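Local coordinates for protein IroE-like serine hydrolase (Shewanella oneidensis, PDB 3GFF) that probably hydrolyses ester bonds, as an IroE-like serine hydrolase of the esterase D family with an alpha/beta-hydrolase fold, at residues A[75-80]-A[131-136]; A[44-49]-A[60-65]; A[197-202]-A[225-230]; A[52-57]-A[246-251]; A[116-121]-A[151-156]. One frame throughout, in Å; residues are numbered along the deposited sequence.

How the interactions relate
Interaction 2 comes first, closing the short loop from strand 43-48 to helix 51-65. Before it closes, that helix opens interaction 4, so the two cross; interaction 4 closes only at residues 246-251 and encloses all of interactions 1, 5 and 3. Interaction 1 starts on strand 77-81 and ends beyond helix 114-132, whose first turns have by then opened interaction 5, so these two also cross. Interaction 5 joins that helix to helix 146-156. Interaction 3 follows in series, pairing strand 195-201 with helix 215-230. Interactions 1, 2 and 3 thus tie segments to one central sheet, interaction 5 pairs helices, and interaction 4 joins helix 51-65 to the residues leading into helix 250-263.

Interaction 1. Residues A[75-80]-A[131-136]; sequences KVIIVG and SQLRTN
Ile-77 and Thr-135 mark the closest approach of the two backbones, yet their CA atoms are still 7.8 Å apart, so side chains rather than main-chain bonds make the contact. Residues 77-80 belong to a strand of the central sheet, while 131-136 form the exit from helix 114-132 and the short strand 135-136.

Ile-77 points toward this exit and spreads its two branches over three consecutive residues. Its CG2 lies anti to the backbone N (CG1 has chi1 -69°) and packs 3.6 Å from Leu-133 CD1, the two side chains meeting at a slant. The longer branch extends fully, and Ile-77 CD1 lies 3.6 Å from the carbonyl oxygen of Arg-134, a van der Waals neighbour. The same methyl, Ile-77 CD1, is 3.9 Å from Thr-135 CG2, where the two side chains cross at about a right angle. A branched isoleucine suits the strand here because its two branches can meet several neighbours at once, while threonine presents a methyl, CG2, to the longer one.

Arg-134 contributes mainly its backbone to the contact: its guanidinium is held by the carbonyl oxygens of Tyr-36 and Glu-41 and makes a cation-pi contact with Tyr-36. Leu-133 also packs on Ile-30 and Leu-32, extending the apolar patch toward strand 24-31. On the other side of its strand, Ile-78 faces helix 51-65. The arrangement is typical of an alpha/beta-hydrolase sheet, here where helix 114-132 hands over to the next parallel strand, 138-144, in a crossover that skips strand 43-48.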
# COMPACT_ATOMS: atom_id res chain seq x y z
N LYS A 75 -13.25 10.07 3.37
CA LYS A 75 -12.32 11.13 3.01
C LYS A 75 -11.72 11.77 4.28
O LYS A 75 -12.41 11.94 5.25
CB LYS A 75 -13.05 12.19 2.18
CG LYS A 75 -13.61 11.69 0.82
CD LYS A 75 -12.50 11.46 -0.14
CE LYS A 75 -12.99 11.19 -1.58
NZ LYS A 75 -13.74 9.92 -1.74
N VAL A 76 -10.43 12.08 4.28
CA VAL A 76 -9.79 12.74 5.43
C VAL A 76 -8.86 13.86 4.96
O VAL A 76 -8.51 13.93 3.79
CB VAL A 76 -8.94 11.75 6.23
CG1 VAL A 76 -9.81 10.57 6.74
CG2 VAL A 76 -7.75 11.24 5.38
N ILE A 77 -8.50 14.73 5.91
CA ILE A 77 -7.49 15.77 5.76
C ILE A 77 -6.23 15.09 6.31
O ILE A 77 -6.25 14.53 7.40
CB ILE A 77 -7.81 17.04 6.61
CG1 ILE A 77 -9.05 17.77 6.04
CG2 ILE A 77 -6.60 18.01 6.68
CD1 ILE A 77 -9.62 18.84 6.93
N ILE A 78 -5.17 15.04 5.50
CA ILE A 78 -3.92 14.40 5.90
C ILE A 78 -2.90 15.48 6.24
O ILE A 78 -2.65 16.38 5.42
CB ILE A 78 -3.33 13.52 4.78
CG1 ILE A 78 -4.43 12.63 4.19
CG2 ILE A 78 -2.20 12.65 5.35
CD1 ILE A 78 -3.98 11.77 3.05
N VAL A 79 -2.39 15.43 7.47
CA VAL A 79 -1.35 16.35 7.92
C VAL A 79 -0.06 15.55 8.19
O VAL A 79 -0.06 14.70 9.04
CB VAL A 79 -1.76 17.11 9.19
CG1 VAL A 79 -0.61 18.04 9.64
CG2 VAL A 79 -2.97 17.94 8.90
N GLY A 80 1.00 15.83 7.43
CA GLY A 80 2.32 15.21 7.63
C GLY A 80 3.24 16.18 8.38
O GLY A 80 3.46 17.31 7.94
N SER A 131 -8.31 26.28 12.19
CA SER A 131 -8.77 27.62 11.85
C SER A 131 -8.73 27.83 10.34
O SER A 131 -9.43 28.69 9.85
CB SER A 131 -7.96 28.71 12.55
OG SER A 131 -6.70 28.95 11.92
N GLN A 132 -7.92 27.05 9.63
CA GLN A 132 -7.78 27.13 8.18
C GLN A 132 -8.68 26.13 7.42
O GLN A 132 -9.18 26.43 6.32
CB GLN A 132 -6.32 26.88 7.77
CG GLN A 132 -5.38 27.99 8.27
CD GLN A 132 -3.89 27.69 8.08
OE1 GLN A 132 -3.48 26.59 7.68
NE2 GLN A 132 -3.06 28.73 8.36
N LEU A 133 -8.87 24.94 7.99
CA LEU A 133 -9.68 23.93 7.32
C LEU A 133 -10.94 23.51 8.11
O LEU A 133 -11.05 23.71 9.32
CB LEU A 133 -8.82 22.71 7.04
CG LEU A 133 -7.45 22.88 6.35
CD1 LEU A 133 -6.66 21.57 6.49
CD2 LEU A 133 -7.54 23.30 4.89
N ARG A 134 -11.87 22.89 7.38
CA ARG A 134 -13.10 22.38 7.97
C ARG A 134 -12.88 20.97 8.50
O ARG A 134 -12.91 19.98 7.74
CB ARG A 134 -14.23 22.40 6.94
CG ARG A 134 -14.56 23.83 6.42
CD ARG A 134 -15.82 23.80 5.52
NE ARG A 134 -15.75 22.68 4.58
CZ ARG A 134 -15.18 22.71 3.38
NH1 ARG A 134 -14.67 23.81 2.88
NH2 ARG A 134 -15.15 21.60 2.65
N THR A 135 -12.62 20.91 9.81
CA THR A 135 -12.35 19.67 10.51
C THR A 135 -13.57 19.28 11.34
O THR A 135 -14.26 20.15 11.87
CB THR A 135 -11.12 19.81 11.40
OG1 THR A 135 -11.39 20.72 12.48
CG2 THR A 135 -9.94 20.32 10.55
N ASN A 136 -13.78 17.99 11.52
CA ASN A 136 -15.01 17.49 12.17
C ASN A 136 -14.92 16.95 13.60
O ASN A 136 -15.89 16.37 14.09
CB ASN A 136 -15.68 16.43 11.28
CG ASN A 136 -14.98 15.09 11.29
OD1 ASN A 136 -14.10 14.84 12.12
ND2 ASN A 136 -15.42 14.18 10.41

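Interaction 2. Residues A[44-49]-A[60-65]; sequences PVVYLL and SLLQFL
Val-46 and Leu-48 meet Leu-62 in a purely apolar strand-to-helix contact, buried within the beta-alpha-beta unit formed by strand 43-48, helix 51-65 and strand 77-81 of the alpha/beta-hydrolase fold. Helix 51-65 packs on one face of the central sheet, and the CA atoms of Val-46 and Leu-62 are 9.4 Å apart, a distance at which side chains from strand and helix meet in the middle.

Val-46 and Leu-48 stand two residues apart on the strand and therefore direct their side chains to the same face, toward the helix. Leu-62 comes down from the helix to meet both. Valine suits the strand because its branch at CB favours extended backbone; leucine suits the helix because its bulk begins one carbon further out and can reach the sheet. Leu-62 does not fill this place alone: it also rests on Ile-73, on Ile-78 of the neighbouring strand and on Ile-259 of helix 250-263.

The far side of the same helix turn serves the dimer. Ser-60 OG is hydrogen-bonded to Ser-60 OG of the second subunit, and the ring of Phe-64 stacks on His-57 of that subunit.

One methyl carries the intramolecular contact: Leu-62 CD1 lies 4.3 Å from Val-46 CG1, which is anti to its own backbone N (chi1 177°), and equally 4.3 Å from Leu-48 CD2.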
# COMPACT_ATOMS: atom_id res chain seq x y z
N PRO A 44 -12.38 14.38 9.10
CA PRO A 44 -11.43 14.05 10.15
C PRO A 44 -10.03 14.44 9.72
O PRO A 44 -9.78 14.68 8.54
CB PRO A 44 -11.50 12.52 10.25
CG PRO A 44 -12.41 12.07 9.17
CD PRO A 44 -12.92 13.19 8.41
N VAL A 45 -9.10 14.46 10.66
CA VAL A 45 -7.74 14.83 10.35
C VAL A 45 -6.83 13.69 10.78
O VAL A 45 -6.86 13.27 11.95
CB VAL A 45 -7.30 16.14 11.04
CG1 VAL A 45 -5.84 16.56 10.56
CG2 VAL A 45 -8.32 17.26 10.79
N VAL A 46 -6.04 13.20 9.84
CA VAL A 46 -5.08 12.13 10.13
C VAL A 46 -3.71 12.78 10.15
O VAL A 46 -3.18 13.27 9.14
CB VAL A 46 -5.18 10.92 9.13
CG1 VAL A 46 -4.13 9.88 9.43
CG2 VAL A 46 -6.58 10.21 9.24
N TYR A 47 -3.14 12.84 11.34
CA TYR A 47 -1.79 13.40 11.52
C TYR A 47 -0.74 12.30 11.40
O TYR A 47 -0.78 11.35 12.14
CB TYR A 47 -1.67 14.04 12.90
CG TYR A 47 -2.42 15.36 13.07
CD1 TYR A 47 -3.75 15.37 13.44
CD2 TYR A 47 -1.77 16.59 12.94
CE1 TYR A 47 -4.42 16.52 13.65
CE2 TYR A 47 -2.44 17.77 13.13
CZ TYR A 47 -3.77 17.73 13.48
OH TYR A 47 -4.49 18.87 13.70
N LEU A 48 0.19 12.44 10.45
CA LEU A 48 1.25 11.46 10.23
C LEU A 48 2.61 12.03 10.72
O LEU A 48 3.04 13.09 10.25
CB LEU A 48 1.38 11.11 8.74
CG LEU A 48 0.11 10.74 7.96
CD1 LEU A 48 0.48 10.59 6.50
CD2 LEU A 48 -0.59 9.42 8.54
N LEU A 49 3.24 11.33 11.67
CA LEU A 49 4.58 11.67 12.14
C LEU A 49 5.60 11.17 11.12
O LEU A 49 5.25 10.39 10.24
CB LEU A 49 4.85 11.05 13.51
CG LEU A 49 3.91 11.53 14.62
CD1 LEU A 49 4.33 10.93 15.95
CD2 LEU A 49 3.87 13.04 14.69
N SER A 60 -0.59 8.66 -0.33
CA SER A 60 -1.12 8.03 -1.57
C SER A 60 -2.03 6.81 -1.25
O SER A 60 -3.02 6.56 -1.94
CB SER A 60 -0.03 7.67 -2.58
OG SER A 60 0.91 6.73 -2.08
N LEU A 61 -1.68 6.06 -0.21
CA LEU A 61 -2.49 4.92 0.19
C LEU A 61 -3.82 5.46 0.73
O LEU A 61 -4.89 5.05 0.29
CB LEU A 61 -1.72 4.06 1.20
CG LEU A 61 -2.53 2.95 1.89
CD1 LEU A 61 -3.10 2.00 0.79
CD2 LEU A 61 -1.71 2.22 2.97
N LEU A 62 -3.76 6.41 1.65
CA LEU A 62 -4.98 6.99 2.23
C LEU A 62 -5.98 7.56 1.20
O LEU A 62 -7.19 7.28 1.27
CB LEU A 62 -4.65 8.01 3.32
CG LEU A 62 -4.06 7.42 4.59
CD1 LEU A 62 -3.51 8.51 5.45
CD2 LEU A 62 -5.08 6.62 5.36
N GLN A 63 -5.48 8.35 0.26
CA GLN A 63 -6.29 8.88 -0.82
C GLN A 63 -6.80 7.73 -1.71
O GLN A 63 -7.90 7.78 -2.18
CB GLN A 63 -5.49 9.87 -1.66
CG GLN A 63 -5.19 11.21 -0.94
CD GLN A 63 -6.29 12.27 -1.11
OE1 GLN A 63 -6.96 12.37 -2.16
NE2 GLN A 63 -6.46 13.12 -0.08
N PHE A 64 -5.98 6.72 -1.97
CA PHE A 64 -6.41 5.57 -2.78
C PHE A 64 -7.57 4.83 -2.09
O PHE A 64 -8.59 4.57 -2.69
CB PHE A 64 -5.25 4.59 -3.08
CG PHE A 64 -5.69 3.32 -3.78
CD1 PHE A 64 -5.77 3.25 -5.16
CD2 PHE A 64 -6.04 2.19 -3.03
CE1 PHE A 64 -6.17 2.11 -5.78
CE2 PHE A 64 -6.46 1.05 -3.65
CZ PHE A 64 -6.52 1.00 -5.04
N LEU A 65 -7.42 4.54 -0.81
CA LEU A 65 -8.46 3.83 -0.06
C LEU A 65 -9.81 4.55 0.03
O LEU A 65 -10.81 3.92 0.37
CB LEU A 65 -7.96 3.49 1.34
CG LEU A 65 -6.94 2.36 1.52
CD1 LEU A 65 -6.45 2.31 2.93
CD2 LEU A 65 -7.57 1.06 1.18

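Interaction 3. Residues A[197-202]-A[225-230]; sequences LFMAIA and DKLTKL
Leu-197 and Leu-227 set the spacing of the two backbones, their CA atoms 10.0 Å apart, as strand 195-201 packs against the last turns of helix 215-230. Leu-197 and Met-199, alternate residues of the strand, both point toward the helix, and Leu-227 points back at them.

A single methyl of the helix serves both partners. Leu-227 CD1 sits 3.7 Å from Leu-197 CD2, the two side chains crossing at about a right angle. It also lies 4.0 Å from the selenium, SE, of Met-199, a selenomethionine in this crystal. The bend at the end of the Met-199 chain (chi3 60°) turns CE aside, so it is the selenium that faces Leu-227. Leucine at a buried helix position gives a compact branched end, while the unbranched methionine side chain can adapt its shape to it. Phe-237 on strand 235-241 packs against all three residues, and Val-187 of helix 178-189 also touches Leu-227.

The backbone N of Ala-202 bonds to OD1 of Asp-169, the probable acid of a Ser-His-Asp triad. The packing is that of a beta-alpha-beta unit in an alpha/beta-hydrolase sheet, with helix 215-230 linking the parallel neighbours 195-201 and 235-241.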
# COMPACT_ATOMS: atom_id res chain seq x y z
N LEU A 197 -6.78 2.33 19.98
CA LEU A 197 -5.38 2.04 19.73
C LEU A 197 -5.29 0.82 18.81
O LEU A 197 -5.96 -0.20 19.03
CB LEU A 197 -4.62 1.73 21.04
CG LEU A 197 -3.17 1.23 20.83
CD1 LEU A 197 -2.24 2.32 20.27
CD2 LEU A 197 -2.64 0.67 22.13
N PHE A 198 -4.49 0.94 17.77
CA PHE A 198 -4.16 -0.18 16.87
C PHE A 198 -2.67 -0.32 16.92
O PHE A 198 -1.95 0.69 16.76
CB PHE A 198 -4.62 0.09 15.43
CG PHE A 198 -4.09 -0.92 14.41
CD1 PHE A 198 -4.77 -2.10 14.16
CD2 PHE A 198 -2.93 -0.65 13.70
CE1 PHE A 198 -4.30 -3.02 13.24
CE2 PHE A 198 -2.46 -1.54 12.77
CZ PHE A 198 -3.14 -2.74 12.55
N MSE A 199 -2.18 -1.52 17.17
CA MSE A 199 -0.73 -1.79 17.11
C MSE A 199 -0.38 -2.72 15.94
O MSE A 199 -1.00 -3.78 15.77
CB MSE A 199 -0.22 -2.45 18.40
CG MSE A 199 -0.23 -1.55 19.60
SE MSE A 199 0.24 -2.48 21.22
CE MSE A 199 2.04 -3.10 20.71
N ALA A 200 0.62 -2.33 15.15
CA ALA A 200 1.16 -3.20 14.10
C ALA A 200 2.44 -3.70 14.73
O ALA A 200 3.16 -2.91 15.34
CB ALA A 200 1.49 -2.43 12.79
N ILE A 201 2.71 -5.00 14.59
CA ILE A 201 3.89 -5.60 15.18
C ILE A 201 4.60 -6.41 14.09
O ILE A 201 4.06 -7.41 13.61
CB ILE A 201 3.54 -6.53 16.39
CG1 ILE A 201 2.70 -5.78 17.41
CG2 ILE A 201 4.84 -7.09 17.03
CD1 ILE A 201 2.12 -6.65 18.58
N ALA A 202 5.81 -5.96 13.72
CA ALA A 202 6.59 -6.61 12.68
C ALA A 202 7.52 -7.70 13.26
O ALA A 202 7.48 -7.98 14.44
CB ALA A 202 7.39 -5.57 11.86
N ASP A 225 -0.36 -8.40 24.33
CA ASP A 225 -0.95 -9.48 25.15
C ASP A 225 -1.45 -8.91 26.46
O ASP A 225 -2.53 -9.27 26.91
CB ASP A 225 0.05 -10.61 25.43
CG ASP A 225 0.21 -11.56 24.24
OD1 ASP A 225 -0.48 -11.36 23.20
OD2 ASP A 225 1.04 -12.53 24.33
N LYS A 226 -0.70 -7.98 27.06
CA LYS A 226 -1.12 -7.35 28.31
C LYS A 226 -2.37 -6.50 28.10
O LYS A 226 -3.31 -6.59 28.89
CB LYS A 226 0.00 -6.55 28.97
CG LYS A 226 -0.40 -5.87 30.28
CD LYS A 226 0.77 -5.17 30.95
CE LYS A 226 1.53 -6.09 31.83
NZ LYS A 226 0.73 -6.35 33.07
N LEU A 227 -2.40 -5.71 27.03
CA LEU A 227 -3.58 -4.90 26.73
C LEU A 227 -4.83 -5.79 26.49
O LEU A 227 -5.95 -5.46 26.91
CB LEU A 227 -3.33 -4.01 25.51
CG LEU A 227 -2.58 -2.69 25.70
CD1 LEU A 227 -2.15 -2.19 24.40
CD2 LEU A 227 -3.44 -1.64 26.39
N THR A 228 -4.64 -6.91 25.80
CA THR A 228 -5.73 -7.83 25.48
C THR A 228 -6.28 -8.48 26.73
O THR A 228 -7.49 -8.46 26.95
CB THR A 228 -5.26 -8.94 24.48
OG1 THR A 228 -4.81 -8.33 23.26
CG2 THR A 228 -6.40 -9.94 24.18
N LYS A 229 -5.38 -9.04 27.54
CA LYS A 229 -5.74 -9.72 28.76
C LYS A 229 -6.38 -8.75 29.78
O LYS A 229 -7.42 -9.08 30.36
CB LYS A 229 -4.51 -10.39 29.40
CG LYS A 229 -4.90 -11.51 30.36
CD LYS A 229 -3.83 -11.87 31.39
CE LYS A 229 -3.78 -10.82 32.52
NZ LYS A 229 -2.85 -11.22 33.60
N LEU A 230 -5.74 -7.60 30.00
CA LEU A 230 -6.22 -6.55 30.93
C LEU A 230 -7.51 -5.89 30.47
O LEU A 230 -8.33 -5.51 31.32
CB LEU A 230 -5.17 -5.47 31.20
CG LEU A 230 -4.21 -5.70 32.36
CD1 LEU A 230 -3.60 -7.13 32.46
CD2 LEU A 230 -3.14 -4.62 32.26

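Interaction 4. Residues A[52-57]-A[246-251]; sequences EDQFDH and THQSVS
Gln-54 lays the oxygen end of its side-chain amide against the hydroxymethyl group of Ser-251. The hydroxyl donates to it, Ser-251 OG to Gln-54 OE1 at 3.0 Å, arriving well to one side of the carbonyl direction (C=O...O angle 123°). The same oxygen takes a second bond, nearly straight at the hydrogen, from its own helix: His-57 NE2 reaches Gln-54 OE1 at 2.6 Å, with an N-H...O angle of 176° and the acceptor in the plane of the imidazole. Two donors thus grip one buried oxygen and fix which way round the amide lies. The bend of the glutamine chain at chi2 (-71°) curls the amide back toward His-57.

With its oxygen so placed, the amide offers its nitrogen to a water, Gln-54 NE2 giving a bond of 2.6 Å. That water donates to Gln-248 OE1 at 2.7 Å and to the backbone Gln-248 O, bridging the two amides. Glutamine suits this place because one flat group both accepts and donates.

The water-linked loop carries His-247, which bonds to Ser-145 and Asp-169 in what is probably the catalytic triad of this alpha/beta hydrolase. A leucine at Gln-54 would probably leave Ser-251 OG and His-57 NE2 without their shared acceptor and the water without its donor. His-57 is held further by His-252 at ND1 and by the stacked ring of Phe-64 from the second subunit. At the head of the loop an ST motif turns the chain, Ser-249 N bonding to Thr-246 OG1 at 2.9 Å.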
# COMPACT_ATOMS: atom_id res chain seq x y z
N GLU A 52 8.67 13.64 6.61
CA GLU A 52 9.73 13.77 5.58
C GLU A 52 9.94 12.47 4.86
O GLU A 52 10.22 12.46 3.70
CB GLU A 52 11.12 14.13 6.17
CG GLU A 52 11.12 14.86 7.48
CD GLU A 52 10.60 14.04 8.63
OE1 GLU A 52 11.08 12.91 8.88
OE2 GLU A 52 9.70 14.54 9.32
N ASP A 53 9.79 11.37 5.58
CA ASP A 53 10.01 10.01 5.07
C ASP A 53 8.75 9.16 4.80
O ASP A 53 8.74 8.37 3.86
CB ASP A 53 10.91 9.25 6.08
CG ASP A 53 12.32 9.82 6.17
OD1 ASP A 53 12.73 10.56 5.26
OD2 ASP A 53 13.04 9.53 7.12
N GLN A 54 7.69 9.35 5.59
CA GLN A 54 6.48 8.51 5.49
C GLN A 54 5.25 9.13 4.77
O GLN A 54 4.36 8.40 4.34
CB GLN A 54 6.04 8.10 6.90
CG GLN A 54 7.10 7.36 7.78
CD GLN A 54 7.40 5.95 7.31
OE1 GLN A 54 6.65 5.35 6.53
NE2 GLN A 54 8.52 5.43 7.75
N PHE A 55 5.23 10.45 4.59
CA PHE A 55 4.04 11.13 4.06
C PHE A 55 3.62 10.66 2.68
O PHE A 55 2.45 10.32 2.48
CB PHE A 55 4.19 12.65 4.02
CG PHE A 55 2.94 13.36 3.56
CD1 PHE A 55 1.91 13.61 4.47
CD2 PHE A 55 2.79 13.72 2.24
CE1 PHE A 55 0.74 14.24 4.06
CE2 PHE A 55 1.62 14.36 1.82
CZ PHE A 55 0.60 14.62 2.73
N ASP A 56 4.56 10.66 1.75
CA ASP A 56 4.30 10.26 0.37
C ASP A 56 3.58 8.91 0.17
O ASP A 56 2.56 8.87 -0.50
CB ASP A 56 5.59 10.28 -0.45
CG ASP A 56 6.03 11.69 -0.83
OD1 ASP A 56 5.57 12.70 -0.25
OD2 ASP A 56 6.84 11.76 -1.79
N HIS A 57 4.09 7.81 0.73
CA HIS A 57 3.43 6.50 0.52
C HIS A 57 2.18 6.37 1.35
O HIS A 57 1.24 5.71 0.92
CB HIS A 57 4.37 5.29 0.75
CG HIS A 57 4.65 4.98 2.19
ND1 HIS A 57 3.97 4.00 2.90
CD2 HIS A 57 5.55 5.50 3.05
CE1 HIS A 57 4.42 3.96 4.14
NE2 HIS A 57 5.38 4.85 4.26
N THR A 246 9.32 -6.25 8.16
CA THR A 246 10.45 -5.71 8.90
C THR A 246 9.98 -4.45 9.62
O THR A 246 8.88 -3.92 9.42
CB THR A 246 11.59 -5.32 7.98
OG1 THR A 246 11.17 -4.22 7.18
CG2 THR A 246 12.04 -6.48 7.07
N HIS A 247 10.85 -3.95 10.48
CA HIS A 247 10.53 -2.78 11.26
C HIS A 247 10.21 -1.58 10.36
O HIS A 247 9.25 -0.82 10.58
CB HIS A 247 11.71 -2.49 12.18
CG HIS A 247 11.60 -1.20 12.90
ND1 HIS A 247 10.61 -0.97 13.82
CD2 HIS A 247 12.35 -0.08 12.85
CE1 HIS A 247 10.75 0.25 14.30
NE2 HIS A 247 11.81 0.80 13.74
N GLN A 248 11.01 -1.41 9.34
CA GLN A 248 10.75 -0.34 8.39
C GLN A 248 9.58 -0.64 7.42
O GLN A 248 8.71 0.21 7.25
CB GLN A 248 12.06 0.10 7.70
CG GLN A 248 12.99 0.92 8.66
CD GLN A 248 12.38 2.27 9.08
OE1 GLN A 248 11.65 2.92 8.32
NE2 GLN A 248 12.69 2.71 10.29
N SER A 249 9.51 -1.84 6.84
CA SER A 249 8.43 -2.15 5.84
C SER A 249 6.99 -2.20 6.40
O SER A 249 6.03 -2.15 5.64
CB SER A 249 8.67 -3.48 5.11
OG SER A 249 8.22 -4.59 5.88
N VAL A 250 6.85 -2.34 7.70
CA VAL A 250 5.51 -2.51 8.25
C VAL A 250 4.72 -1.19 8.33
O VAL A 250 3.51 -1.23 8.55
CB VAL A 250 5.52 -3.23 9.62
CG1 VAL A 250 5.84 -2.21 10.76
CG2 VAL A 250 4.17 -3.92 9.87
N SER A 251 5.38 -0.04 8.11
CA SER A 251 4.70 1.25 8.17
C SER A 251 3.53 1.28 7.21
O SER A 251 2.42 1.73 7.57
CB SER A 251 5.67 2.43 7.91
OG SER A 251 6.25 2.41 6.59
O HOH W 1 9.41 3.15 6.80

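Interaction 5. Residues A[116-121]-A[151-156]; sequences RFLDFI and AMEALR
Leu-118 of helix 114-132 packs against Glu-153 and Ala-154 of helix 146-156, the helix that follows the probable nucleophile elbow of this alpha/beta-hydrolase fold. The helices come close, the CA atoms of Leu-118 and Ala-154 being 7.1 Å apart.

Along the second helix, Ala-151 and Met-152 turn to strand 164-168, and the contact begins at Glu-153. Of its side chain, the aliphatic part meets the leucine, Glu-153 CG lying 4.1 Å from Leu-118 CD1, and its backbone C is equally near. A bend at chi2 (64°) carries its carboxylate to Tyr-179, whose hydroxyl bonds OE1, and to Arg-156, which bonds both oxygens. An alanine in place of Glu-153 would probably leave the Tyr-179 hydroxyl and the guanidinium of Arg-156 without this partner.

Ala-154 comes next, and its small side chain suits the close approach: Leu-118 CD2 touches Ala-154 CB at 3.9 Å, and Leu-118 CD1 reaches the backbone, 3.7 Å from Ala-154 N.

Leu-155 packs on Tyr-165 of the sheet. Arg-156 then turns back to Glu-153, one nitrogen to each oxygen in a side-on salt bridge: Arg-156 NE to Glu-153 OE1 is 2.9 Å, and Arg-156 NH2 to Glu-153 OE2 is 3.2 Å, with both oxygens near the guanidinium plane.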
# COMPACT_ATOMS: atom_id res chain seq x y z
N ARG A 116 6.55 18.12 25.18
CA ARG A 116 6.55 19.42 24.55
C ARG A 116 6.18 19.39 23.08
O ARG A 116 5.54 20.32 22.61
CB ARG A 116 7.89 20.12 24.80
CG ARG A 116 8.03 20.46 26.30
CD ARG A 116 9.43 20.29 26.89
NE ARG A 116 10.42 21.39 26.93
CZ ARG A 116 10.34 22.63 26.44
NH1 ARG A 116 9.29 23.11 25.76
NH2 ARG A 116 11.39 23.42 26.64
N PHE A 117 6.61 18.37 22.36
CA PHE A 117 6.23 18.20 20.97
C PHE A 117 4.70 17.96 20.86
O PHE A 117 4.04 18.49 19.94
CB PHE A 117 7.08 17.11 20.31
CG PHE A 117 6.62 16.69 18.95
CD1 PHE A 117 6.87 17.47 17.84
CD2 PHE A 117 5.96 15.48 18.77
CE1 PHE A 117 6.47 17.05 16.58
CE2 PHE A 117 5.54 15.08 17.52
CZ PHE A 117 5.78 15.86 16.43
N LEU A 118 4.13 17.15 21.77
CA LEU A 118 2.68 16.97 21.81
C LEU A 118 2.00 18.32 22.14
O LEU A 118 0.95 18.66 21.59
CB LEU A 118 2.27 15.89 22.82
CG LEU A 118 2.46 14.46 22.30
CD1 LEU A 118 2.53 13.44 23.46
CD2 LEU A 118 1.33 14.14 21.26
N ASP A 119 2.60 19.08 23.05
CA ASP A 119 2.06 20.41 23.38
C ASP A 119 2.07 21.29 22.14
O ASP A 119 1.13 22.06 21.89
CB ASP A 119 2.87 21.06 24.48
CG ASP A 119 2.66 20.41 25.84
OD1 ASP A 119 1.69 19.66 26.05
OD2 ASP A 119 3.49 20.65 26.69
N PHE A 120 3.15 21.19 21.36
CA PHE A 120 3.25 21.89 20.07
C PHE A 120 2.07 21.57 19.14
O PHE A 120 1.50 22.45 18.51
CB PHE A 120 4.59 21.60 19.37
CG PHE A 120 4.51 21.63 17.84
CD1 PHE A 120 4.35 22.83 17.15
CD2 PHE A 120 4.60 20.44 17.09
CE1 PHE A 120 4.27 22.87 15.73
CE2 PHE A 120 4.49 20.46 15.66
CZ PHE A 120 4.32 21.69 15.00
N ILE A 121 1.69 20.31 19.09
CA ILE A 121 0.57 19.87 18.26
C ILE A 121 -0.74 20.46 18.79
O ILE A 121 -1.50 21.06 18.04
CB ILE A 121 0.50 18.32 18.16
CG1 ILE A 121 1.72 17.78 17.40
CG2 ILE A 121 -0.86 17.86 17.49
CD1 ILE A 121 1.83 16.26 17.41
N ALA A 151 2.57 8.38 19.98
CA ALA A 151 1.21 7.83 20.11
C ALA A 151 1.01 7.29 21.52
O ALA A 151 0.05 7.65 22.18
CB ALA A 151 0.95 6.73 19.08
N MSE A 152 1.96 6.48 22.01
CA MSE A 152 1.83 5.89 23.36
C MSE A 152 1.74 6.94 24.44
O MSE A 152 0.94 6.81 25.35
CB MSE A 152 3.00 4.94 23.68
CG MSE A 152 3.06 3.65 22.83
SE MSE A 152 1.33 2.71 22.71
CE MSE A 152 1.82 1.11 21.85
N GLU A 153 2.59 7.96 24.35
CA GLU A 153 2.64 9.05 25.34
C GLU A 153 1.36 9.93 25.29
O GLU A 153 0.82 10.33 26.31
CB GLU A 153 3.92 9.85 25.13
CG GLU A 153 4.23 10.87 26.20
CD GLU A 153 4.48 10.26 27.58
OE1 GLU A 153 4.45 9.00 27.74
OE2 GLU A 153 4.68 11.04 28.50
N ALA A 154 0.85 10.18 24.10
CA ALA A 154 -0.40 10.92 23.92
C ALA A 154 -1.50 10.15 24.67
O ALA A 154 -2.22 10.74 25.47
CB ALA A 154 -0.74 11.07 22.42
N LEU A 155 -1.58 8.84 24.43
CA LEU A 155 -2.52 7.99 25.15
C LEU A 155 -2.17 8.02 26.63
O LEU A 155 -3.01 8.38 27.45
CB LEU A 155 -2.55 6.55 24.57
CG LEU A 155 -3.61 5.51 25.03
CD1 LEU A 155 -5.02 5.84 24.53
CD2 LEU A 155 -3.23 4.06 24.54
N ARG A 156 -0.92 7.75 26.97
CA ARG A 156 -0.51 7.71 28.37
C ARG A 156 -0.87 8.96 29.18
O ARG A 156 -1.26 8.85 30.36
CB ARG A 156 1.01 7.46 28.54
CG ARG A 156 1.37 6.99 29.97
CD ARG A 156 2.88 6.98 30.23
NE ARG A 156 3.39 8.34 30.36
CZ ARG A 156 3.41 9.05 31.49
NH1 ARG A 156 3.01 8.53 32.65
NH2 ARG A 156 3.89 10.29 31.48